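Local coordinates for ABC transporter substrate-binding protein (Bradyrhizobium japonicum, PDB 4I1D) that probably captures small solutes, perhaps polyamines, in the periplasm for an ABC importer, and is seen here with D-malate bound, at residues A[159-164]-A[297-302]; A[226-231]-A[293-298]; A[84-89]-A[252-257]; A[15-20]-A[259-264]. One frame throughout, in Å; residues are numbered along the deposited sequence.

Contact 1 (A[159-164]-A[297-302]); sequences DKLYPL and KQALMS. With SO4 (sulfate ion), chain H; SO4 (sulfate ion), chain K.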
loop_
_atom_site.group_PDB
_atom_site.type_symbol
_atom_site.label_atom_id
_atom_site.label_comp_id
_atom_site.label_asym_id
_atom_site.label_seq_id
_atom_site.Cartn_x
_atom_site.Cartn_y
_atom_site.Cartn_z
ATOM N N ASP A 159 18.312 42.865 -7.278
ATOM C CA ASP A 159 19.744 42.676 -7.062
ATOM C C ASP A 159 20.101 42.494 -5.583
ATOM O O ASP A 159 21.274 42.486 -5.219
ATOM C CB ASP A 159 20.538 43.830 -7.677
ATOM C CG ASP A 159 20.179 45.173 -7.068
ATOM O OD1 ASP A 159 19.088 45.282 -6.465
ATOM O OD2 ASP A 159 20.986 46.119 -7.197
ATOM N N LYS A 160 19.089 42.333 -4.734
ATOM C CA LYS A 160 19.321 42.093 -3.312
ATOM C C LYS A 160 18.719 40.766 -2.829
ATOM O O LYS A 160 18.534 40.562 -1.633
ATOM C CB LYS A 160 18.738 43.241 -2.487
ATOM C CG LYS A 160 19.353 44.606 -2.769
ATOM C CD LYS A 160 20.757 44.732 -2.186
ATOM C CE LYS A 160 21.238 46.181 -2.215
ATOM N NZ LYS A 160 22.541 46.367 -1.518
ATOM N N LEU A 161 18.422 39.864 -3.756
ATOM C CA LEU A 161 17.722 38.629 -3.417
ATOM C C LEU A 161 18.539 37.610 -2.624
ATOM O O LEU A 161 18.031 36.997 -1.686
ATOM C CB LEU A 161 17.185 37.968 -4.688
ATOM C CG LEU A 161 15.958 38.655 -5.275
ATOM C CD1 LEU A 161 15.758 38.242 -6.707
ATOM C CD2 LEU A 161 14.747 38.316 -4.437
ATOM N N TYR A 162 19.794 37.407 -3.015
ATOM C CA TYR A 162 20.587 36.304 -2.475
ATOM C C TYR A 162 21.434 36.720 -1.268
ATOM O O TYR A 162 21.919 37.846 -1.205
ATOM C CB TYR A 162 21.451 35.676 -3.585
ATOM C CG TYR A 162 20.634 35.112 -4.732
ATOM C CD1 TYR A 162 20.051 33.855 -4.643
ATOM C CD2 TYR A 162 20.437 35.841 -5.899
ATOM C CE1 TYR A 162 19.296 33.332 -5.682
ATOM C CE2 TYR A 162 19.678 35.325 -6.956
ATOM C CZ TYR A 162 19.111 34.073 -6.838
ATOM O OH TYR A 162 18.362 33.553 -7.873
ATOM N N PRO A 163 21.584 35.822 -0.283
ATOM C CA PRO A 163 20.945 34.501 -0.188
ATOM C C PRO A 163 19.440 34.628 0.040
ATOM O O PRO A 163 19.024 35.548 0.735
ATOM C CB PRO A 163 21.614 33.880 1.042
ATOM C CG PRO A 163 22.069 35.071 1.872
ATOM C CD PRO A 163 22.471 36.102 0.865
ATOM N N LEU A 164 18.638 33.733 -0.536
ATOM C CA LEU A 164 17.185 33.886 -0.480
ATOM C C LEU A 164 16.643 33.722 0.933
ATOM O O LEU A 164 17.043 32.817 1.655
ATOM C CB LEU A 164 16.479 32.892 -1.411
ATOM C CG LEU A 164 16.749 32.993 -2.916
ATOM C CD1 LEU A 164 15.890 31.999 -3.675
ATOM C CD2 LEU A 164 16.518 34.402 -3.454
ATOM N N LYS A 297 17.103 45.210 -15.789
ATOM C CA LYS A 297 15.774 45.170 -15.162
ATOM C C LYS A 297 15.539 43.859 -14.413
ATOM O O LYS A 297 14.497 43.682 -13.798
ATOM C CB LYS A 297 14.666 45.275 -16.219
ATOM C CG LYS A 297 14.630 46.551 -17.043
ATOM C CD LYS A 297 13.702 46.356 -18.238
ATOM C CE LYS A 297 13.639 47.586 -19.124
ATOM N NZ LYS A 297 12.263 48.154 -19.144
ATOM N N GLN A 298 16.477 42.923 -14.496
ATOM C CA GLN A 298 16.200 41.552 -14.062
ATOM C C GLN A 298 16.998 41.081 -12.857
ATOM O O GLN A 298 18.038 41.643 -12.521
ATOM C CB GLN A 298 16.464 40.576 -15.202
ATOM C CG GLN A 298 15.448 40.635 -16.321
ATOM C CD GLN A 298 15.811 39.702 -17.462
ATOM O OE1 GLN A 298 15.590 38.489 -17.387
ATOM N NE2 GLN A 298 16.382 40.265 -18.522
ATOM N N ALA A 299 16.500 40.028 -12.219
ATOM C CA ALA A 299 17.268 39.321 -11.212
ATOM C C ALA A 299 18.177 38.312 -11.909
ATOM O O ALA A 299 17.724 37.471 -12.693
ATOM C CB ALA A 299 16.347 38.621 -10.242
ATOM N N LEU A 300 19.469 38.408 -11.640
ATOM C CA LEU A 300 20.400 37.450 -12.180
ATOM C C LEU A 300 20.445 36.244 -11.249
ATOM O O LEU A 300 20.927 36.339 -10.119
ATOM C CB LEU A 300 21.783 38.092 -12.305
ATOM C CG LEU A 300 22.845 37.220 -12.970
ATOM C CD1 LEU A 300 22.432 36.816 -14.403
ATOM C CD2 LEU A 300 24.172 37.960 -12.967
HETATM N N MSE A 301 19.933 35.114 -11.710
HETATM C CA MSE A 301 19.921 33.916 -10.872
HETATM C C MSE A 301 21.317 33.546 -10.375
HETATM O O MSE A 301 22.271 33.491 -11.157
HETATM C CB MSE A 301 19.307 32.725 -11.605
HETATM C CG MSE A 301 19.436 31.421 -10.810
HETATM SE SE MSE A 301 18.120 30.080 -11.337
HETATM C CE MSE A 301 16.529 31.156 -11.000
ATOM N N SER A 302 21.430 33.302 -9.072
ATOM C CA SER A 302 22.670 32.809 -8.467
ATOM C C SER A 302 22.688 31.282 -8.407
ATOM O O SER A 302 22.067 30.668 -7.529
ATOM C CB SER A 302 22.845 33.384 -7.048
ATOM O OG SER A 302 23.992 32.848 -6.408
HETATM S S SO4 H . 26.511 32.474 -9.540
HETATM O O1 SO4 H . 25.717 32.869 -10.704
HETATM O O2 SO4 H . 27.637 31.657 -9.992
HETATM O O3 SO4 H . 26.984 33.657 -8.820
HETATM O O4 SO4 H . 25.682 31.696 -8.624
HETATM S S SO4 K . 8.693 47.248 -19.957
HETATM O O1 SO4 K . 8.669 48.377 -20.882
HETATM O O2 SO4 K . 9.431 46.131 -20.559
HETATM O O3 SO4 K . 9.327 47.663 -18.701
HETATM O O4 SO4 K . 7.314 46.834 -19.717
#

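Contact 2 (A[226-231]-A[293-298]); sequences GILQST and ANAAKQ. With SO4 (sulfate ion), chain K.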
loop_
_atom_site.group_PDB
_atom_site.type_symbol
_atom_site.label_atom_id
_atom_site.label_comp_id
_atom_site.label_asym_id
_atom_site.label_seq_id
_atom_site.Cartn_x
_atom_site.Cartn_y
_atom_site.Cartn_z
ATOM N N GLY A 226 12.220 40.234 -14.433
ATOM C CA GLY A 226 12.399 38.891 -14.955
ATOM C C GLY A 226 13.529 38.216 -14.207
ATOM O O GLY A 226 14.370 38.888 -13.610
ATOM N N ILE A 227 13.542 36.888 -14.211
ATOM C CA ILE A 227 14.659 36.142 -13.650
ATOM C C ILE A 227 15.578 35.654 -14.785
ATOM O O ILE A 227 15.198 34.798 -15.597
ATOM C CB ILE A 227 14.188 34.957 -12.790
ATOM C CG1 ILE A 227 13.315 35.440 -11.630
ATOM C CG2 ILE A 227 15.386 34.194 -12.258
ATOM C CD1 ILE A 227 11.896 35.737 -12.030
ATOM N N LEU A 228 16.779 36.223 -14.842
ATOM C CA LEU A 228 17.721 35.944 -15.925
ATOM C C LEU A 228 18.544 34.699 -15.607
ATOM O O LEU A 228 19.224 34.632 -14.576
ATOM C CB LEU A 228 18.641 37.141 -16.159
ATOM C CG LEU A 228 19.678 36.969 -17.266
ATOM C CD1 LEU A 228 19.022 36.524 -18.588
ATOM C CD2 LEU A 228 20.437 38.262 -17.439
ATOM N N GLN A 229 18.473 33.718 -16.496
ATOM C CA GLN A 229 19.088 32.421 -16.258
ATOM C C GLN A 229 19.902 31.981 -17.465
ATOM O O GLN A 229 19.902 32.658 -18.493
ATOM C CB GLN A 229 18.000 31.393 -15.963
ATOM C CG GLN A 229 17.168 31.743 -14.734
ATOM C CD GLN A 229 15.799 31.079 -14.764
ATOM O OE1 GLN A 229 14.768 31.741 -14.953
ATOM N NE2 GLN A 229 15.784 29.768 -14.593
ATOM N N SER A 230 20.587 30.844 -17.345
ATOM C CA SER A 230 21.407 30.346 -18.443
ATOM C C SER A 230 21.594 28.837 -18.398
ATOM O O SER A 230 21.544 28.221 -17.329
ATOM C CB SER A 230 22.791 31.000 -18.390
ATOM O OG SER A 230 23.530 30.497 -17.285
ATOM N N THR A 231 21.835 28.242 -19.561
ATOM C CA THR A 231 22.388 26.889 -19.601
ATOM C C THR A 231 23.872 26.962 -19.961
ATOM O O THR A 231 24.356 27.978 -20.490
ATOM C CB THR A 231 21.654 25.967 -20.600
ATOM O OG1 THR A 231 21.662 26.569 -21.898
ATOM C CG2 THR A 231 20.199 25.722 -20.152
ATOM N N ALA A 293 20.527 46.372 -21.399
ATOM C CA ALA A 293 19.397 47.133 -20.863
ATOM C C ALA A 293 18.273 46.238 -20.327
ATOM O O ALA A 293 17.581 46.609 -19.376
ATOM C CB ALA A 293 18.860 48.130 -21.892
ATOM N N ASN A 294 18.089 45.065 -20.929
ATOM C CA ASN A 294 17.093 44.129 -20.414
ATOM C C ASN A 294 17.585 43.448 -19.154
ATOM O O ASN A 294 16.818 43.234 -18.219
ATOM C CB ASN A 294 16.701 43.086 -21.460
ATOM C CG ASN A 294 15.856 43.675 -22.569
ATOM O OD1 ASN A 294 15.139 44.642 -22.350
ATOM N ND2 ASN A 294 15.944 43.104 -23.767
ATOM N N ALA A 295 18.870 43.111 -19.144
ATOM C CA ALA A 295 19.495 42.460 -18.000
ATOM C C ALA A 295 19.402 43.337 -16.755
ATOM O O ALA A 295 19.208 42.835 -15.641
ATOM C CB ALA A 295 20.952 42.144 -18.307
ATOM N N ALA A 296 19.538 44.648 -16.951
ATOM C CA ALA A 296 19.519 45.592 -15.843
ATOM C C ALA A 296 18.180 45.601 -15.110
ATOM O O ALA A 296 18.123 45.963 -13.944
ATOM C CB ALA A 296 19.888 47.008 -16.324
ATOM N N LYS A 297 17.103 45.210 -15.789
ATOM C CA LYS A 297 15.774 45.170 -15.162
ATOM C C LYS A 297 15.539 43.859 -14.413
ATOM O O LYS A 297 14.497 43.682 -13.798
ATOM C CB LYS A 297 14.666 45.275 -16.219
ATOM C CG LYS A 297 14.630 46.551 -17.043
ATOM C CD LYS A 297 13.702 46.356 -18.238
ATOM C CE LYS A 297 13.639 47.586 -19.124
ATOM N NZ LYS A 297 12.263 48.154 -19.144
ATOM N N GLN A 298 16.477 42.923 -14.496
ATOM C CA GLN A 298 16.200 41.552 -14.062
ATOM C C GLN A 298 16.998 41.081 -12.857
ATOM O O GLN A 298 18.038 41.643 -12.521
ATOM C CB GLN A 298 16.464 40.576 -15.202
ATOM C CG GLN A 298 15.448 40.635 -16.321
ATOM C CD GLN A 298 15.811 39.702 -17.462
ATOM O OE1 GLN A 298 15.590 38.489 -17.387
ATOM N NE2 GLN A 298 16.382 40.265 -18.522
HETATM S S SO4 K . 8.693 47.248 -19.957
HETATM O O1 SO4 K . 8.669 48.377 -20.882
HETATM O O2 SO4 K . 9.431 46.131 -20.559
HETATM O O3 SO4 K . 9.327 47.663 -18.701
HETATM O O4 SO4 K . 7.314 46.834 -19.717
#

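Contact 3 (A[84-89]-A[252-257]); sequences IPNAAA and AVDPVH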
loop_
_atom_site.group_PDB
_atom_site.type_symbol
_atom_site.label_atom_id
_atom_site.label_comp_id
_atom_site.label_asym_id
_atom_site.label_seq_id
_atom_site.Cartn_x
_atom_site.Cartn_y
_atom_site.Cartn_z
ATOM N N ILE A 84 40.657 25.543 -24.943
ATOM C CA ILE A 84 39.393 26.141 -25.356
ATOM C C ILE A 84 39.504 27.665 -25.407
ATOM O O ILE A 84 38.853 28.372 -24.638
ATOM C CB ILE A 84 38.255 25.717 -24.409
ATOM C CG1 ILE A 84 38.403 24.232 -24.054
ATOM C CG2 ILE A 84 36.904 25.999 -25.044
ATOM C CD1 ILE A 84 37.435 23.740 -22.993
ATOM N N PRO A 85 40.330 28.173 -26.332
ATOM C CA PRO A 85 40.657 29.600 -26.420
ATOM C C PRO A 85 39.421 30.499 -26.322
ATOM O O PRO A 85 39.427 31.477 -25.569
ATOM C CB PRO A 85 41.294 29.721 -27.805
ATOM C CG PRO A 85 41.854 28.378 -28.073
ATOM C CD PRO A 85 40.919 27.403 -27.441
ATOM N N ASN A 86 38.372 30.164 -27.065
ATOM C CA ASN A 86 37.158 30.964 -27.055
ATOM C C ASN A 86 36.531 31.062 -25.664
ATOM O O ASN A 86 35.986 32.101 -25.285
ATOM C CB ASN A 86 36.149 30.434 -28.078
ATOM C CG ASN A 86 36.590 30.683 -29.508
ATOM O OD1 ASN A 86 37.294 31.653 -29.792
ATOM N ND2 ASN A 86 36.181 29.807 -30.417
ATOM N N ALA A 87 36.620 29.984 -24.895
ATOM C CA ALA A 87 36.048 29.985 -23.559
ATOM C C ALA A 87 36.962 30.730 -22.596
ATOM O O ALA A 87 36.498 31.445 -21.713
ATOM C CB ALA A 87 35.812 28.564 -23.083
ATOM N N ALA A 88 38.266 30.559 -22.772
ATOM C CA ALA A 88 39.241 31.264 -21.947
ATOM C C ALA A 88 39.110 32.776 -22.098
ATOM O O ALA A 88 39.350 33.525 -21.148
ATOM C CB ALA A 88 40.658 30.818 -22.295
ATOM N N ALA A 89 38.730 33.224 -23.292
ATOM C CA ALA A 89 38.610 34.659 -23.558
ATOM C C ALA A 89 37.355 35.275 -22.931
ATOM O O ALA A 89 37.250 36.498 -22.818
ATOM C CB ALA A 89 38.654 34.932 -25.058
ATOM N N ALA A 252 31.636 25.899 -30.092
ATOM C CA ALA A 252 30.277 26.167 -29.644
ATOM C C ALA A 252 30.153 27.550 -29.016
ATOM O O ALA A 252 29.079 28.152 -29.049
ATOM C CB ALA A 252 29.809 25.095 -28.661
ATOM N N VAL A 253 31.239 28.050 -28.433
ATOM C CA VAL A 253 31.206 29.386 -27.841
ATOM C C VAL A 253 31.960 30.394 -28.699
ATOM O O VAL A 253 32.354 31.459 -28.232
ATOM C CB VAL A 253 31.731 29.415 -26.385
ATOM C CG1 VAL A 253 30.941 28.446 -25.510
ATOM C CG2 VAL A 253 33.232 29.132 -26.324
ATOM N N ASP A 254 32.159 30.048 -29.962
ATOM C CA ASP A 254 32.720 30.987 -30.930
ATOM C C ASP A 254 31.782 32.193 -31.037
ATOM O O ASP A 254 30.571 32.032 -31.204
ATOM C CB ASP A 254 32.887 30.288 -32.287
ATOM C CG ASP A 254 33.354 31.228 -33.385
ATOM O OD1 ASP A 254 34.575 31.263 -33.669
ATOM O OD2 ASP A 254 32.495 31.918 -33.979
ATOM N N PRO A 255 32.331 33.408 -30.904
ATOM C CA PRO A 255 31.544 34.640 -31.027
ATOM C C PRO A 255 30.513 34.614 -32.168
ATOM O O PRO A 255 29.338 34.883 -31.912
ATOM C CB PRO A 255 32.616 35.699 -31.297
ATOM C CG PRO A 255 33.784 35.209 -30.515
ATOM C CD PRO A 255 33.742 33.694 -30.589
ATOM N N VAL A 256 30.956 34.299 -33.382
ATOM C CA VAL A 256 30.080 34.299 -34.548
ATOM C C VAL A 256 28.967 33.258 -34.447
ATOM O O VAL A 256 27.794 33.578 -34.633
ATOM C CB VAL A 256 30.870 34.070 -35.849
ATOM C CG1 VAL A 256 29.928 34.042 -37.042
ATOM C CG2 VAL A 256 31.925 35.151 -36.023
ATOM N N HIS A 257 29.335 32.014 -34.158
ATOM C CA HIS A 257 28.342 30.949 -34.038
ATOM C C HIS A 257 27.316 31.351 -32.987
ATOM O O HIS A 257 26.107 31.217 -33.185
ATOM C CB HIS A 257 28.999 29.623 -33.648
ATOM C CG HIS A 257 29.888 29.052 -34.709
ATOM N ND1 HIS A 257 30.784 28.033 -34.462
ATOM C CD2 HIS A 257 30.020 29.359 -36.022
ATOM C CE1 HIS A 257 31.428 27.737 -35.576
ATOM N NE2 HIS A 257 30.983 28.525 -36.538
#

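Contact 4 (A[15-20]-A[259-264]); sequences QAAQTV and ANLPLH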
loop_
_atom_site.group_PDB
_atom_site.type_symbol
_atom_site.label_atom_id
_atom_site.label_comp_id
_atom_site.label_asym_id
_atom_site.label_seq_id
_atom_site.Cartn_x
_atom_site.Cartn_y
_atom_site.Cartn_z
ATOM N N GLN A 15 16.426 23.372 -29.625
ATOM C CA GLN A 15 17.502 22.550 -30.192
ATOM C C GLN A 15 17.591 22.704 -31.713
ATOM O O GLN A 15 18.668 22.580 -32.294
ATOM C CB GLN A 15 17.352 21.074 -29.803
ATOM C CG GLN A 15 18.572 20.210 -30.129
ATOM C CD GLN A 15 18.687 18.969 -29.232
ATOM O OE1 GLN A 15 18.144 18.931 -28.128
ATOM N NE2 GLN A 15 19.405 17.960 -29.708
ATOM N N ALA A 16 16.462 22.959 -32.370
ATOM C CA ALA A 16 16.511 23.158 -33.819
ATOM C C ALA A 16 17.305 24.436 -34.130
ATOM O O ALA A 16 18.059 24.500 -35.102
ATOM C CB ALA A 16 15.114 23.237 -34.409
ATOM N N ALA A 17 17.133 25.446 -33.287
ATOM C CA ALA A 17 17.816 26.723 -33.477
ATOM C C ALA A 17 19.313 26.563 -33.251
ATOM O O ALA A 17 20.117 27.170 -33.955
ATOM C CB ALA A 17 17.246 27.773 -32.539
ATOM N N GLN A 18 19.674 25.746 -32.261
ATOM C CA GLN A 18 21.068 25.450 -31.966
ATOM C C GLN A 18 21.718 24.776 -33.150
ATOM O O GLN A 18 22.897 24.989 -33.442
ATOM C CB GLN A 18 21.174 24.497 -30.776
ATOM C CG GLN A 18 20.775 25.089 -29.441
ATOM C CD GLN A 18 20.835 24.029 -28.368
ATOM O OE1 GLN A 18 21.879 23.426 -28.167
ATOM N NE2 GLN A 18 19.702 23.757 -27.713
ATOM N N THR A 19 20.941 23.928 -33.808
ATOM C CA THR A 19 21.442 23.147 -34.921
ATOM C C THR A 19 21.822 24.075 -36.067
ATOM O O THR A 19 22.918 23.973 -36.618
ATOM C CB THR A 19 20.402 22.102 -35.368
ATOM O OG1 THR A 19 20.267 21.109 -34.342
ATOM C CG2 THR A 19 20.814 21.431 -36.686
ATOM N N VAL A 20 20.922 24.988 -36.412
ATOM C CA VAL A 20 21.177 25.915 -37.503
ATOM C C VAL A 20 22.345 26.847 -37.185
ATOM O O VAL A 20 23.255 27.019 -37.994
ATOM C CB VAL A 20 19.950 26.766 -37.803
ATOM C CG1 VAL A 20 20.280 27.790 -38.874
ATOM C CG2 VAL A 20 18.805 25.880 -38.251
ATOM N N ALA A 259 26.652 34.477 -31.869
ATOM C CA ALA A 259 25.863 35.619 -32.308
ATOM C C ALA A 259 24.746 35.173 -33.251
ATOM O O ALA A 259 23.752 35.875 -33.422
ATOM C CB ALA A 259 26.761 36.705 -32.978
ATOM N N ASN A 260 24.904 34.003 -33.862
ATOM C CA ASN A 260 23.888 33.512 -34.791
ATOM C C ASN A 260 22.687 32.872 -34.104
ATOM O O ASN A 260 21.618 32.748 -34.704
ATOM C CB ASN A 260 24.482 32.550 -35.816
ATOM C CG ASN A 260 24.927 33.261 -37.084
ATOM O OD1 ASN A 260 24.187 33.327 -38.069
ATOM N ND2 ASN A 260 26.137 33.807 -37.063
ATOM N N LEU A 261 22.859 32.473 -32.849
ATOM C CA LEU A 261 21.784 31.779 -32.137
ATOM C C LEU A 261 20.507 32.622 -32.001
ATOM O O LEU A 261 19.421 32.162 -32.362
ATOM C CB LEU A 261 22.249 31.261 -30.772
ATOM C CG LEU A 261 21.133 30.580 -29.983
ATOM C CD1 LEU A 261 20.582 29.405 -30.765
ATOM C CD2 LEU A 261 21.625 30.132 -28.617
ATOM N N PRO A 262 20.635 33.857 -31.484
ATOM C CA PRO A 262 19.488 34.770 -31.352
ATOM C C PRO A 262 18.926 35.232 -32.691
ATOM O O PRO A 262 17.950 35.979 -32.732
ATOM C CB PRO A 262 20.077 35.968 -30.601
ATOM C CG PRO A 262 21.536 35.899 -30.853
ATOM C CD PRO A 262 21.859 34.436 -30.908
ATOM N N LEU A 263 19.538 34.817 -33.789
ATOM C CA LEU A 263 18.935 35.095 -35.079
ATOM C C LEU A 263 17.781 34.116 -35.298
ATOM O O LEU A 263 16.924 34.320 -36.160
ATOM C CB LEU A 263 19.966 34.983 -36.201
ATOM C CG LEU A 263 21.070 36.044 -36.208
ATOM C CD1 LEU A 263 21.822 36.019 -37.537
ATOM C CD2 LEU A 263 20.473 37.410 -35.979
ATOM N N HIS A 264 17.751 33.058 -34.494
ATOM C CA HIS A 264 16.833 31.953 -34.745
ATOM C C HIS A 264 15.896 31.681 -33.578
ATOM O O HIS A 264 14.914 30.945 -33.705
ATOM C CB HIS A 264 17.618 30.699 -35.137
ATOM C CG HIS A 264 18.301 30.828 -36.467
ATOM N ND1 HIS A 264 19.665 30.974 -36.596
ATOM C CD2 HIS A 264 17.795 30.876 -37.723
ATOM C CE1 HIS A 264 19.974 31.091 -37.878
ATOM N NE2 HIS A 264 18.858 31.035 -38.582
#

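Contact 1 (A[159-164]-A[297-302])
An aromatic ring under a helix N-cap marks this contact of the periplasmic binding protein fold: Tyr162, from the loop between helices 146-153 and 166-176, lies against Ser302, the N-cap residue of helix 303-306. Ser302 CB stands over the centre of the Tyr162 ring, 3.5 Å from its centroid and 4° off the ring normal, a CH-pi contact squarely on the face. With CG anti to the carbonyl carbon (chi1 -60°), the Tyr162 side chain is carried toward Ser302. The phenol end also comes near backbone atoms of the other segment: Tyr162 CE2 is 3.5 Å from Leu300 O, and Tyr162 OH comes within 3.4 Å of CA of Met301, a selenomethionine. The hydroxyl is hydrogen-bonded to Glu148 OE1 on helix 146-153, which holds the tip of the ring. Beside it, Leu161 CD1 packs on Ala299 CB at 3.6 Å, and Leu161 also leans on Leu151 of that helix. Ser302 OG, anti to its own backbone N (chi1 176°), is turned off the ring; it caps Trp305 N and donates to O4 of a sulfate ion at 3.0 Å. That sulfate, probably from the crystallisation liquor, is also bonded to Ala304 N, so the anion sits at the N-terminal end of helix 303-306, where the helix dipole would probably favour negative charge. Tyr162 thus gives the serine methylene an apolar bed, and the hydroxyls of Tyr162 and Ser302 are each also held by partners outside the two segments, Glu148 and Trp305 N.

Contact 2 (A[226-231]-A[293-298])
Gln298 and Leu228 meet where the chain leaves helix 292-295, makes a type I beta turn from Ala295 to Gln298 and joins the central sheet beside strand 219-235. No hydrogen bond links the two segments; van der Waals contacts do. The closest is of side chain on backbone: Gln298 CB lies 3.1 Å from Gly226 O, and Gln298 CG lies 3.4 Å from the same oxygen. The Gln298 and Leu228 side chains then cross at about a right angle, with Leu228 CB 3.6 Å from Gln298 OE1. Apolar packing adds Leu228 CD2 on Ala295 CB at 4.0 Å, at the flank of the helix end. Polar bonds fix the buried amide: Gln298 OE1 pairs with Ser106 OG of strand 100-112, and NE2 turns back to the helix. An alanine in place of Gln298 would probably leave Ser106 OG without this mate and open a gap beside Leu228 CB. Asn294 O receives two donors from opposite faces of its carbonyl plane, Lys297 N on one and Gln298 NE2 on the other, the latter at 3.0 Å with a nearly straight N-H...O angle of 170°.

Contact 3 (A[84-89]-A[252-257])
The side chains of Asn86 and Asp254 run next to each other in the same direction where the short helix 85-88 meets the turn between helices 242-252 and 255-260 of the binding-protein fold. Their flat ends are not stacked, the amide and carboxylate planes standing 79° apart. Asn86 ND2 passes alongside the base of Asp254, 3.7 Å from Asp254 CA and 3.8 Å from Asp254 CB, while its hydrogen bond goes to Asn250 O near the end of helix 242-252. The oxygen branch, Asn86 OD1, faces Pro255 CD at 4.2 Å. Nearer the backbone, Asn86 CB packs on Val253 CG2 at 3.6 Å. Val253 carries CG1 anti to its carbonyl carbon (chi1 -57°), which sets CG2 between backbone N and carbonyl carbon, where it meets Asn86 CB and comes within 3.8 Å of Ala87 N. An alanine at Asn86 would keep the CB contact with Val253 but would probably leave Asn250 O without this donor and open a gap beside Asp254. One carboxylate oxygen of Asp254, OD2, caps helix 255-260. Asp254 OD2 takes a weak bond from Val256 N and, through the lone pair anti to the other oxygen, a straighter one from His257 N at 3.2 Å and 163°.

Contact 4 (A[15-20]-A[259-264])
Ala17 rests on Leu261 and His264, and Val20 on His264, where helix 12-30, the helix of the beta-alpha-beta unit between parallel strands 4-9 and 33-38, packs against the end of helix 255-260 and the 3-10 turn that follows it. Ala17 meets both partners: its CB is 3.9 Å from His264 CB, and Ala17 O is 3.9 Å from Leu261 CD1. The same methyl also touches the next residue, Gln18 N being 4.1 Å from Leu261 CD1. The Gln18 side chain heads elsewhere, its amide hydrogen-bonded to Tyr102 OH and Ser9 OG. Val20 then crosses His264 at about a right angle and, with CG1 anti to the backbone N (chi1 176°), sets that methyl over one face of the imidazole, a CH-pi contact 3.7 Å from the centroid and 25° off the normal. CG1 is offset to the rim, 3.5 Å from His264 CE1. Leu263 CB lies over the opposite face, and ND1 of His264 makes a weak hydrogen bond to Asn260 O at 3.2 Å.

How the contacts relate
From the N terminus, contact 4 opens first, at residues 15-20, and closes a long loop at 259-264. Contact 3 falls wholly within that span, from 84-89 to 252-257. Contact 3 ties helix 85-88, and contact 4 helix 12-30, to the two ends of helix 255-260, their second segments nearly adjoining in sequence. Contact 1 (from 159-164) and contact 2 (from 226-231) start inside this span but close beyond it, on the overlapping stretches 297-302 and 293-298, so both cross contacts 3 and 4. They share Lys297 and Gln298 and are joined through the sheet, where strand 299-300 lies parallel to strand 219-235. Contacts 1 and 4 lie on opposite sides of the chain's centre.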